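Local coordinates for SusD family protein (Bacteroides uniformis, PDB 7KV1) that probably binds beta-glucans at the bacterial cell surface, as a surface glycan-binding protein of the SusD family from a human gut bacterium, at residues A[91-96]-A[105-110]; A[264-269]-A[285-290]; A[279-284]-A[402-407]; A[510-515]-A[524-529]. All blocks are in the same frame, centred on the assembly; numbering follows the deposited sequence.

Contact 1: residues A[91-96]-A[105-110]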
# COMPACT_ATOMS: atom_id res chain seq x y z
N ASP A 91 -17.57 -1.73 -15.94
CA ASP A 91 -17.73 -2.25 -14.56
C ASP A 91 -16.55 -1.69 -13.74
O ASP A 91 -15.40 -2.05 -14.03
CB ASP A 91 -17.89 -3.78 -14.58
CG ASP A 91 -18.45 -4.35 -13.28
OD1 ASP A 91 -19.03 -3.58 -12.54
OD2 ASP A 91 -18.30 -5.56 -13.02
N MET A 92 -16.81 -0.79 -12.79
CA MET A 92 -15.79 0.12 -12.20
C MET A 92 -15.04 0.81 -13.34
O MET A 92 -13.81 0.68 -13.48
CB MET A 92 -14.81 -0.61 -11.27
CG MET A 92 -15.49 -1.26 -10.09
SD MET A 92 -16.51 -0.13 -9.10
CE MET A 92 -15.29 0.91 -8.30
N GLN A 93 -15.81 1.53 -14.14
CA GLN A 93 -15.27 2.31 -15.27
C GLN A 93 -14.09 3.19 -14.79
O GLN A 93 -13.10 3.31 -15.54
CB GLN A 93 -16.43 3.10 -15.87
CG GLN A 93 -15.99 4.13 -16.89
CD GLN A 93 -17.21 4.68 -17.57
OE1 GLN A 93 -17.75 4.03 -18.44
NE2 GLN A 93 -17.68 5.84 -17.12
N ASN A 94 -14.16 3.76 -13.59
CA ASN A 94 -13.07 4.66 -13.08
C ASN A 94 -11.77 3.86 -13.03
O ASN A 94 -10.73 4.39 -13.48
CB ASN A 94 -13.44 5.30 -11.74
CG ASN A 94 -13.71 4.31 -10.63
OD1 ASN A 94 -14.27 3.25 -10.88
ND2 ASN A 94 -13.21 4.62 -9.44
N TRP A 95 -11.82 2.61 -12.57
CA TRP A 95 -10.60 1.75 -12.50
C TRP A 95 -10.08 1.48 -13.92
O TRP A 95 -8.85 1.62 -14.13
CB TRP A 95 -10.84 0.44 -11.77
CG TRP A 95 -11.13 0.55 -10.31
CD1 TRP A 95 -11.09 1.65 -9.51
CD2 TRP A 95 -11.58 -0.54 -9.49
NE1 TRP A 95 -11.45 1.31 -8.22
CE2 TRP A 95 -11.73 -0.04 -8.19
CE3 TRP A 95 -11.80 -1.90 -9.74
CZ2 TRP A 95 -12.17 -0.85 -7.14
CZ3 TRP A 95 -12.23 -2.70 -8.69
CH2 TRP A 95 -12.38 -2.18 -7.41
N HIS A 96 -10.96 1.15 -14.87
CA HIS A 96 -10.55 0.90 -16.28
C HIS A 96 -9.89 2.17 -16.83
O HIS A 96 -8.89 2.06 -17.54
CB HIS A 96 -11.71 0.43 -17.14
CG HIS A 96 -12.12 -0.97 -16.82
ND1 HIS A 96 -11.44 -2.06 -17.31
CD2 HIS A 96 -13.06 -1.46 -16.00
CE1 HIS A 96 -11.98 -3.16 -16.85
NE2 HIS A 96 -12.95 -2.83 -16.03
N GLU A 105 -12.32 13.99 -14.14
CA GLU A 105 -12.94 14.50 -12.90
C GLU A 105 -14.20 13.70 -12.58
O GLU A 105 -14.63 13.76 -11.42
CB GLU A 105 -13.22 16.00 -13.01
CG GLU A 105 -14.31 16.35 -14.02
CD GLU A 105 -13.86 16.56 -15.46
OE1 GLU A 105 -12.79 16.01 -15.85
OE2 GLU A 105 -14.59 17.29 -16.19
N ASN A 106 -14.75 12.91 -13.51
CA ASN A 106 -15.94 12.07 -13.18
C ASN A 106 -15.52 10.60 -12.97
O ASN A 106 -16.40 9.75 -12.71
CB ASN A 106 -17.06 12.23 -14.22
CG ASN A 106 -17.50 13.66 -14.42
OD1 ASN A 106 -17.45 14.19 -15.53
ND2 ASN A 106 -17.77 14.37 -13.36
N ASN A 107 -14.23 10.26 -13.14
CA ASN A 107 -13.76 8.85 -13.22
C ASN A 107 -12.37 8.78 -12.59
O ASN A 107 -11.36 8.76 -13.32
CB ASN A 107 -13.75 8.32 -14.66
CG ASN A 107 -15.14 8.12 -15.22
OD1 ASN A 107 -15.80 7.14 -14.89
ND2 ASN A 107 -15.61 9.07 -16.01
N THR A 108 -12.33 8.78 -11.26
CA THR A 108 -11.09 8.86 -10.46
C THR A 108 -11.33 8.14 -9.12
O THR A 108 -12.33 7.39 -9.02
CB THR A 108 -10.67 10.32 -10.37
OG1 THR A 108 -9.32 10.37 -9.88
CG2 THR A 108 -11.61 11.12 -9.49
N LEU A 109 -10.45 8.31 -8.15
CA LEU A 109 -10.58 7.68 -6.81
C LEU A 109 -11.08 8.71 -5.78
O LEU A 109 -10.45 8.88 -4.74
CB LEU A 109 -9.22 7.08 -6.47
CG LEU A 109 -8.79 5.91 -7.35
CD1 LEU A 109 -7.45 5.39 -6.92
CD2 LEU A 109 -9.81 4.78 -7.32
N GLY A 110 -12.22 9.33 -6.04
CA GLY A 110 -12.82 10.35 -5.15
C GLY A 110 -13.03 9.84 -3.73
O GLY A 110 -12.85 10.62 -2.78
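Asn-94 and Asn-107 meet backbone to backbone, their CA atoms 4.2 Å apart, where the loop after helix 93-99 runs back past the first turn of that helix. The CG of Asn-94 takes the crowded position between its own N and carbonyl carbon (chi1 60°), and with this torsion ND2 bonds to Thr-108 O at 2.9 Å. The bond is nearly straight and comes from above the carbonyl plane, while the oxygen lies close to the plane of the amide. Behind this bond the CB of Asn-94 rests 3.7 Å from Asn-107 C. Gln-93 is built differently: CG is anti to the backbone N and the chain runs on extended, so that NE2 comes across to Asn-107 OD1 at 3.2 Å. The two amides cross obliquely, their planes 59° apart; OD1 lies in the plane of the Gln-93 amide, but NE2 stands above that of Asn-107. The ND2 of Asn-107 is held by Asn-104 OD1, which settles which way this amide faces. On the buried side, Leu-109, the N-cap residue of helix 110-129, sets CD2 at the pyrrole edge of Trp-95, 3.9 Å from NE1 and near the ring plane, and Met-92 CE lies over one indole face, toward its rim. Thr-108 turns from this helix to give OG1 to Pro-511 O. Asparagine and glutamine suit this place because a short or a long amide can bond to an irregular loop; the chemistry implies two amide hydrogen bonds on the partly exposed side and an apolar contact inward.

Contact 2: residues A[264-269]-A[285-290]. With NCO (cobalt hexammine(III)), chain C.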
# COMPACT_ATOMS: atom_id res chain seq x y z
N PRO A 264 16.31 -7.39 17.48
CA PRO A 264 16.03 -8.82 17.68
C PRO A 264 14.58 -9.22 17.41
O PRO A 264 14.33 -10.43 17.39
CB PRO A 264 16.42 -9.02 19.16
CG PRO A 264 16.11 -7.70 19.81
CD PRO A 264 16.43 -6.66 18.76
N SER A 265 13.67 -8.28 17.13
CA SER A 265 12.20 -8.51 17.14
C SER A 265 11.61 -8.77 15.75
O SER A 265 10.44 -9.20 15.69
CB SER A 265 11.49 -7.36 17.81
OG SER A 265 12.09 -7.07 19.06
N PHE A 266 12.39 -8.64 14.67
CA PHE A 266 11.86 -8.78 13.29
C PHE A 266 12.67 -9.86 12.55
O PHE A 266 13.89 -9.94 12.74
CB PHE A 266 11.92 -7.43 12.55
CG PHE A 266 10.94 -6.43 13.09
CD1 PHE A 266 9.58 -6.64 12.94
CD2 PHE A 266 11.36 -5.34 13.83
CE1 PHE A 266 8.66 -5.75 13.47
CE2 PHE A 266 10.45 -4.45 14.36
CZ PHE A 266 9.10 -4.66 14.18
N ARG A 267 12.00 -10.65 11.73
CA ARG A 267 12.71 -11.57 10.82
C ARG A 267 11.80 -11.88 9.64
O ARG A 267 10.59 -11.71 9.78
CB ARG A 267 13.16 -12.85 11.54
CG ARG A 267 12.03 -13.66 12.17
CD ARG A 267 12.00 -15.14 11.82
NE ARG A 267 13.24 -15.85 12.01
CZ ARG A 267 13.98 -16.41 11.05
NH1 ARG A 267 13.66 -16.34 9.76
NH2 ARG A 267 15.09 -17.03 11.39
N LEU A 268 12.38 -12.43 8.56
CA LEU A 268 11.59 -12.99 7.45
C LEU A 268 10.87 -14.25 7.94
O LEU A 268 11.50 -15.10 8.61
CB LEU A 268 12.52 -13.27 6.27
CG LEU A 268 13.13 -12.06 5.60
CD1 LEU A 268 13.96 -12.48 4.41
CD2 LEU A 268 12.05 -11.08 5.15
N ASN A 269 9.59 -14.38 7.63
CA ASN A 269 8.91 -15.69 7.82
C ASN A 269 9.67 -16.75 7.03
O ASN A 269 9.92 -16.58 5.83
CB ASN A 269 7.45 -15.63 7.38
CG ASN A 269 6.62 -16.76 7.94
OD1 ASN A 269 7.06 -17.90 7.91
ND2 ASN A 269 5.44 -16.44 8.46
N GLU A 285 7.67 -11.08 10.73
CA GLU A 285 7.92 -10.28 9.50
C GLU A 285 7.03 -9.03 9.47
O GLU A 285 7.36 -8.05 8.77
CB GLU A 285 7.65 -11.15 8.27
CG GLU A 285 8.01 -10.41 7.01
CD GLU A 285 8.29 -11.27 5.80
OE1 GLU A 285 8.40 -12.51 5.94
OE2 GLU A 285 8.39 -10.69 4.72
N SER A 286 5.93 -9.04 10.19
CA SER A 286 4.86 -8.04 10.05
C SER A 286 5.24 -6.76 10.79
O SER A 286 5.46 -6.81 11.98
CB SER A 286 3.53 -8.62 10.49
OG SER A 286 2.48 -7.74 10.11
N ILE A 287 5.38 -5.63 10.08
CA ILE A 287 5.65 -4.34 10.76
C ILE A 287 4.31 -3.63 10.96
O ILE A 287 4.08 -3.04 12.05
CB ILE A 287 6.69 -3.51 9.99
CG1 ILE A 287 8.08 -4.13 10.11
CG2 ILE A 287 6.67 -2.07 10.45
CD1 ILE A 287 9.12 -3.50 9.25
N TRP A 288 3.43 -3.70 9.95
CA TRP A 288 2.08 -3.12 10.11
C TRP A 288 1.07 -3.79 9.18
O TRP A 288 1.36 -4.01 7.97
CB TRP A 288 2.15 -1.61 9.91
CG TRP A 288 0.94 -0.89 10.42
CD1 TRP A 288 0.48 -0.86 11.71
CD2 TRP A 288 0.04 -0.09 9.64
NE1 TRP A 288 -0.65 -0.09 11.78
CE2 TRP A 288 -0.95 0.39 10.53
CE3 TRP A 288 -0.02 0.29 8.30
CZ2 TRP A 288 -1.98 1.23 10.11
CZ3 TRP A 288 -1.07 1.08 7.88
CH2 TRP A 288 -2.02 1.56 8.78
N GLU A 289 -0.07 -4.14 9.76
CA GLU A 289 -1.21 -4.74 9.06
C GLU A 289 -2.44 -3.92 9.43
O GLU A 289 -2.44 -3.31 10.52
CB GLU A 289 -1.47 -6.18 9.48
CG GLU A 289 -0.26 -7.05 9.54
CD GLU A 289 -0.52 -8.54 9.66
OE1 GLU A 289 -1.72 -8.95 9.63
OE2 GLU A 289 0.48 -9.28 9.76
N ILE A 290 -3.43 -3.93 8.55
CA ILE A 290 -4.80 -3.42 8.82
C ILE A 290 -5.67 -4.63 9.13
O ILE A 290 -5.71 -5.54 8.32
CB ILE A 290 -5.31 -2.58 7.65
CG1 ILE A 290 -4.36 -1.41 7.38
CG2 ILE A 290 -6.72 -2.11 7.95
CD1 ILE A 290 -4.62 -0.71 6.08
CO NCO C . 17.70 -10.02 12.72
N1 NCO C . 16.58 -10.44 14.33
N2 NCO C . 18.88 -9.43 11.21
N3 NCO C . 18.90 -11.68 12.99
N4 NCO C . 18.89 -8.95 13.88
N5 NCO C . 16.55 -8.36 12.39
N6 NCO C . 16.54 -11.10 11.54
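The cobalt hexammine site is formed by the end of helix 250-262, the loop after it and Tyr-408 of helix 408-420, and this contact packs that loop against residues 285-287, where the chain enters the classic beta bulge of Ile-287 and Trp-288 opposite Tyr-406. Three ammines, N1, N5 and N6, converge on Phe-266 O, N5 at 3.1 Å; Ile-261 O, Ser-263 O and Tyr-408 OH are also hydrogen-bonded to the complex. The Phe-266 side chain leads inward instead. Its CE1 presents the ring edge to Ser-286 O at 3.7 Å, and the ring crosses Ile-287 at about a right angle, with CE1 3.8 Å from CG1. Glu-285 is the polar centre: CG anti to the backbone N (chi1 -175°) and an extended chain carry the carboxylate alongside residues 268-269. Asn-269 N donates to Glu-285 OE1 at 2.8 Å, meeting it from above the carboxylate plane, while Leu-268 CD2 packs 3.7 Å from Glu-285 OE2. Arg-440 forms a salt bridge with OE1 and Arg-407 with OE2. Arg-267, bent at chi2 and chi3, folds its guanidinium back so that NH1 reaches Leu-268 O at 2.7 Å, in the plane of both groups. Glutamate suits this buried place because its two oxygens can answer two arginines and a backbone N-H at once, and it is probably ionised; the cobalt keeps its six ammines, whose N-H groups donate to Phe-266 O.

Contact 3: residues A[279-284]-A[402-407]; sequences EGEWCD and NYRYYR. With EDO (1,2-ethanediol), chain D.
Residues 280-283 form a type II beta turn on the way to strand 286-290, the antiparallel partner of strand 403-407 in this SusD-family protein; its corner at Glu-281 and Trp-282, the latter with a positive phi of 57°, faces the chain entering strand 403-407. Glu-281 carries the contact. Its extended chain lays the carboxylate flat against the Asn-402 amide, the two planes stacked and only 12° apart. Asn-402 N donates to Glu-281 OE2 at 3.1 Å in an almost straight bond (174°), arriving from above the carboxylate plane. Glu-281 CG sits over one face of the Arg-404 guanidinium, 3.4 Å from NH2. The ion pair between Glu-281 OE2 and Arg-404 NH1 is long, 3.9 Å, and rests on charge alone, since OE2 lies well out of the guanidinium plane. A water joins them, donating to Glu-281 OE2 at 2.8 Å and accepting from Arg-404 NH1 at 2.7 Å. A bend at chi2 lets Arg-404 NH1 also reach Asn-402 O at 2.8 Å, while NE uses a second water to meet Gly-280 O and NH2 bonds to Ile-275 O. Asn-402 ND2 is taken by Glu-289 OE1, and Trp-282 NE1, beside it, by Asn-291 OD1. Arginine suits a place ringed by carbonyls and water because it offers donors in several directions; the glutamate, gripped by a backbone N-H and a water, probably stays ionised.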
# COMPACT_ATOMS: atom_id res chain seq x y z
N GLU A 279 -2.79 -17.87 10.33
CA GLU A 279 -1.73 -18.09 11.35
C GLU A 279 -0.52 -17.18 11.09
O GLU A 279 0.23 -16.97 12.04
CB GLU A 279 -1.28 -19.55 11.37
CG GLU A 279 -2.37 -20.55 11.72
CD GLU A 279 -3.66 -20.47 10.91
OE1 GLU A 279 -3.62 -20.44 9.62
OE2 GLU A 279 -4.73 -20.43 11.56
N GLY A 280 -0.33 -16.64 9.88
CA GLY A 280 0.79 -15.74 9.51
C GLY A 280 0.51 -14.29 9.87
O GLY A 280 1.45 -13.47 9.82
N GLU A 281 -0.73 -13.97 10.25
CA GLU A 281 -1.10 -12.60 10.66
C GLU A 281 -0.24 -12.23 11.85
O GLU A 281 -0.13 -13.04 12.77
CB GLU A 281 -2.59 -12.53 11.00
CG GLU A 281 -3.44 -12.78 9.79
CD GLU A 281 -4.92 -12.54 10.00
OE1 GLU A 281 -5.35 -12.51 11.17
OE2 GLU A 281 -5.63 -12.38 8.98
N TRP A 282 0.41 -11.07 11.80
CA TRP A 282 1.27 -10.57 12.90
C TRP A 282 2.38 -11.59 13.22
O TRP A 282 2.79 -11.68 14.39
CB TRP A 282 0.39 -10.23 14.12
CG TRP A 282 -0.53 -9.08 13.82
CD1 TRP A 282 -1.88 -9.10 13.71
CD2 TRP A 282 -0.11 -7.74 13.53
NE1 TRP A 282 -2.35 -7.85 13.37
CE2 TRP A 282 -1.28 -6.99 13.27
CE3 TRP A 282 1.13 -7.09 13.52
CZ2 TRP A 282 -1.24 -5.63 12.99
CZ3 TRP A 282 1.17 -5.74 13.24
CH2 TRP A 282 0.00 -5.03 12.98
N CYS A 283 2.92 -12.29 12.22
CA CYS A 283 4.20 -13.03 12.37
C CYS A 283 5.31 -11.98 12.52
O CYS A 283 5.01 -10.73 12.42
CB CYS A 283 4.46 -13.98 11.21
SG CYS A 283 4.75 -13.15 9.62
N ASP A 284 6.54 -12.42 12.78
CA ASP A 284 7.64 -11.50 13.15
C ASP A 284 8.17 -10.76 11.91
O ASP A 284 9.00 -9.87 12.08
CB ASP A 284 8.71 -12.24 13.95
CG ASP A 284 8.18 -12.60 15.34
OD1 ASP A 284 7.52 -11.72 15.99
OD2 ASP A 284 8.39 -13.75 15.75
N ASN A 402 -6.44 -9.97 7.15
CA ASN A 402 -5.70 -8.70 7.42
C ASN A 402 -4.98 -8.25 6.14
O ASN A 402 -4.50 -9.10 5.34
CB ASN A 402 -4.67 -8.85 8.52
CG ASN A 402 -5.27 -9.00 9.91
OD1 ASN A 402 -6.49 -9.05 10.06
ND2 ASN A 402 -4.40 -9.06 10.91
N TYR A 403 -4.86 -6.95 5.96
CA TYR A 403 -4.12 -6.37 4.82
C TYR A 403 -2.70 -6.14 5.32
O TYR A 403 -2.52 -5.32 6.23
CB TYR A 403 -4.75 -5.08 4.29
CG TYR A 403 -4.00 -4.60 3.08
CD1 TYR A 403 -3.90 -5.42 1.97
CD2 TYR A 403 -3.29 -3.41 3.07
CE1 TYR A 403 -3.17 -5.04 0.85
CE2 TYR A 403 -2.54 -3.03 1.96
CZ TYR A 403 -2.47 -3.85 0.85
OH TYR A 403 -1.74 -3.51 -0.25
N ARG A 404 -1.73 -6.85 4.74
CA ARG A 404 -0.31 -6.76 5.14
C ARG A 404 0.22 -5.49 4.47
O ARG A 404 0.27 -5.45 3.23
CB ARG A 404 0.51 -8.00 4.73
CG ARG A 404 0.28 -9.25 5.57
CD ARG A 404 -1.13 -9.82 5.57
NE ARG A 404 -1.11 -11.18 6.13
CZ ARG A 404 -2.15 -11.98 6.26
NH1 ARG A 404 -3.37 -11.58 5.91
NH2 ARG A 404 -1.99 -13.18 6.79
N TYR A 405 0.54 -4.46 5.25
CA TYR A 405 0.86 -3.12 4.70
C TYR A 405 2.37 -2.95 4.58
O TYR A 405 2.83 -2.58 3.48
CB TYR A 405 0.25 -1.98 5.51
CG TYR A 405 0.10 -0.71 4.70
CD1 TYR A 405 1.19 0.11 4.42
CD2 TYR A 405 -1.12 -0.40 4.14
CE1 TYR A 405 1.06 1.25 3.64
CE2 TYR A 405 -1.27 0.73 3.34
CZ TYR A 405 -0.18 1.56 3.09
OH TYR A 405 -0.40 2.67 2.32
N TYR A 406 3.10 -3.25 5.66
CA TYR A 406 4.58 -3.17 5.74
C TYR A 406 5.10 -4.51 6.24
O TYR A 406 4.68 -4.90 7.31
CB TYR A 406 5.04 -2.05 6.67
CG TYR A 406 4.82 -0.68 6.09
CD1 TYR A 406 5.25 -0.40 4.81
CD2 TYR A 406 4.15 0.30 6.81
CE1 TYR A 406 5.01 0.85 4.24
CE2 TYR A 406 3.93 1.55 6.26
CZ TYR A 406 4.35 1.83 4.96
OH TYR A 406 4.10 3.03 4.38
N ARG A 407 5.98 -5.15 5.48
CA ARG A 407 6.68 -6.40 5.87
C ARG A 407 8.19 -6.13 5.98
O ARG A 407 8.73 -5.31 5.24
CB ARG A 407 6.45 -7.49 4.83
CG ARG A 407 4.99 -7.83 4.63
CD ARG A 407 4.86 -9.12 3.88
NE ARG A 407 4.98 -9.07 2.44
CZ ARG A 407 5.97 -9.62 1.72
NH1 ARG A 407 7.02 -10.15 2.31
NH2 ARG A 407 5.89 -9.61 0.40
C1 EDO D . 0.27 5.51 -0.19
O1 EDO D . -0.90 5.39 0.61
C2 EDO D . 1.00 4.22 -0.33
O2 EDO D . 1.47 3.73 0.92
O HOH W 1 1.22 -11.26 8.04
O HOH W 2 -4.91 -13.68 6.65

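Contact 4: residues A[510-515]-A[524-529]; sequences IPIAQG and VQNAYK
Three first torsions aim the C-terminal tail at residues 510-512: Gln-525 has CG anti to its backbone N (chi1 -180°), Asn-526 has CG anti to its carbonyl carbon (chi1 -72°), and Tyr-528 again has CG anti to N (chi1 169°). A bend at chi2 then sets the Gln-525 amide beside the backbone of Ile-512, which it grips twice. Ile-512 N donates to Gln-525 OE1 at 2.9 Å, and Gln-525 NE2 donates to Ile-512 O, also at 2.9 Å; both bonds lie in the carbonyl plane on a lone pair. Gln-525 OE1 spends a second lone pair on Asn-526 N at 2.8 Å, so the amide can hardly rotate. The ND2 of Asn-526 reaches Ile-510 O at 2.9 Å from above the carbonyl plane. The same ND2 also serves Phe-163 O, while Asn-165 ND2 satisfies OD1. Tyr-528 closes the arrangement with its ring face. Pro-511 CD sits over the centre of the Tyr-528 ring, 3.8 Å from the centroid, in a CH-pi contact that suits proline, a rigid ring whose CD carries polarised C-H bonds beside the nitrogen. Ile-510 CA approaches Tyr-528 CD2 at 3.9 Å, and the hydroxyl of the tyrosine takes the N-H of Ala-103. At the other end Ile-512 CD1 packs on Val-524 O. The whole is a chain terminus strapped back over the extended residues leading into helix 514-519: a glutamine amide pairs with one residue's N-H and C=O much as a neighbouring strand would, and an inverse gamma turn at Ala-527 brings the tyrosine round.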
# COMPACT_ATOMS: atom_id res chain seq x y z
N ILE A 510 -3.46 11.90 -10.25
CA ILE A 510 -4.76 11.57 -10.89
C ILE A 510 -5.71 12.76 -10.72
O ILE A 510 -5.53 13.61 -9.86
CB ILE A 510 -5.31 10.24 -10.34
CG1 ILE A 510 -5.76 10.40 -8.89
CG2 ILE A 510 -4.28 9.14 -10.53
CD1 ILE A 510 -6.41 9.19 -8.31
N PRO A 511 -6.78 12.83 -11.53
CA PRO A 511 -7.78 13.90 -11.38
C PRO A 511 -8.41 13.97 -9.97
O PRO A 511 -8.73 12.96 -9.37
CB PRO A 511 -8.83 13.53 -12.44
CG PRO A 511 -8.05 12.73 -13.45
CD PRO A 511 -7.09 11.91 -12.61
N ILE A 512 -8.64 15.20 -9.51
CA ILE A 512 -9.51 15.50 -8.33
C ILE A 512 -10.96 15.36 -8.81
O ILE A 512 -11.25 15.78 -9.97
CB ILE A 512 -9.16 16.89 -7.79
CG1 ILE A 512 -7.69 16.97 -7.35
CG2 ILE A 512 -10.09 17.29 -6.67
CD1 ILE A 512 -7.21 18.38 -7.05
N ALA A 513 -11.83 14.80 -7.97
CA ALA A 513 -13.24 14.53 -8.32
C ALA A 513 -13.99 15.85 -8.49
O ALA A 513 -13.76 16.80 -7.72
CB ALA A 513 -13.89 13.64 -7.29
N GLN A 514 -14.85 15.92 -9.50
CA GLN A 514 -15.57 17.17 -9.86
C GLN A 514 -16.30 17.73 -8.62
O GLN A 514 -16.29 18.94 -8.45
CB GLN A 514 -16.53 16.92 -11.03
CG GLN A 514 -17.01 18.21 -11.67
CD GLN A 514 -18.18 17.98 -12.59
OE1 GLN A 514 -19.34 18.05 -12.18
NE2 GLN A 514 -17.89 17.64 -13.84
N GLY A 515 -16.86 16.87 -7.78
CA GLY A 515 -17.54 17.23 -6.52
C GLY A 515 -16.67 18.10 -5.61
O GLY A 515 -17.22 19.06 -5.00
N VAL A 524 -7.43 23.88 -7.74
CA VAL A 524 -7.04 23.80 -9.16
C VAL A 524 -6.90 22.32 -9.55
O VAL A 524 -6.22 21.57 -8.84
CB VAL A 524 -5.76 24.60 -9.43
CG1 VAL A 524 -5.34 24.48 -10.89
CG2 VAL A 524 -5.94 26.06 -9.03
N GLN A 525 -7.50 21.94 -10.68
CA GLN A 525 -7.46 20.54 -11.19
C GLN A 525 -6.01 20.22 -11.57
O GLN A 525 -5.30 21.11 -12.08
CB GLN A 525 -8.38 20.36 -12.40
CG GLN A 525 -8.39 18.95 -12.98
CD GLN A 525 -8.79 17.91 -11.96
OE1 GLN A 525 -7.99 17.52 -11.10
NE2 GLN A 525 -10.04 17.46 -12.04
N ASN A 526 -5.59 18.98 -11.36
CA ASN A 526 -4.28 18.50 -11.84
C ASN A 526 -4.29 18.54 -13.37
O ASN A 526 -5.36 18.25 -13.94
CB ASN A 526 -4.03 17.07 -11.36
CG ASN A 526 -3.73 17.05 -9.88
OD1 ASN A 526 -3.19 18.02 -9.38
ND2 ASN A 526 -4.08 15.98 -9.16
N ALA A 527 -3.17 18.86 -13.99
CA ALA A 527 -2.98 18.89 -15.47
C ALA A 527 -2.67 17.47 -15.96
O ALA A 527 -1.56 17.22 -16.41
CB ALA A 527 -1.88 19.87 -15.84
N TYR A 528 -3.66 16.56 -15.87
CA TYR A 528 -3.52 15.10 -16.14
C TYR A 528 -3.82 14.82 -17.62
O TYR A 528 -3.11 13.97 -18.23
CB TYR A 528 -4.41 14.34 -15.16
CG TYR A 528 -4.61 12.87 -15.41
CD1 TYR A 528 -5.56 12.42 -16.31
CD2 TYR A 528 -3.92 11.92 -14.67
CE1 TYR A 528 -5.79 11.07 -16.52
CE2 TYR A 528 -4.13 10.56 -14.87
CZ TYR A 528 -5.10 10.14 -15.77
OH TYR A 528 -5.37 8.82 -15.96
N LYS A 529 -4.80 15.55 -18.17
CA LYS A 529 -5.41 15.29 -19.50
C LYS A 529 -4.37 15.48 -20.60
O LYS A 529 -4.33 14.71 -21.58
CB LYS A 529 -6.59 16.23 -19.75
CG LYS A 529 -7.32 15.98 -21.07
CD LYS A 529 -8.68 16.67 -21.17
CE LYS A 529 -9.43 16.32 -22.44
NZ LYS A 529 -10.61 17.20 -22.67
OXT LYS A 529 -3.56 16.43 -20.54

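Two neighbourhoods emerge, on opposite sides of the chain's centre. Contacts 2 and 3, with centres about 7 Å apart, share the small antiparallel sheet of strands 286-290 and 403-407; both are buried and rely on charge, joined by the salt bridge of Glu-285 and Arg-407 and by Trp-282 N on Glu-289. Contacts 1 and 4, about 12 Å between centres, lie farther out, contact 1 only partly buried and contact 4 buried. Their loops touch through Thr-108 and Pro-511, and Glu-105 and Gln-514, joining segments far apart in sequence. Here neutral amides, bonding mostly to backbone atoms, do the work that carboxylates and guanidinium groups do nearer the centre.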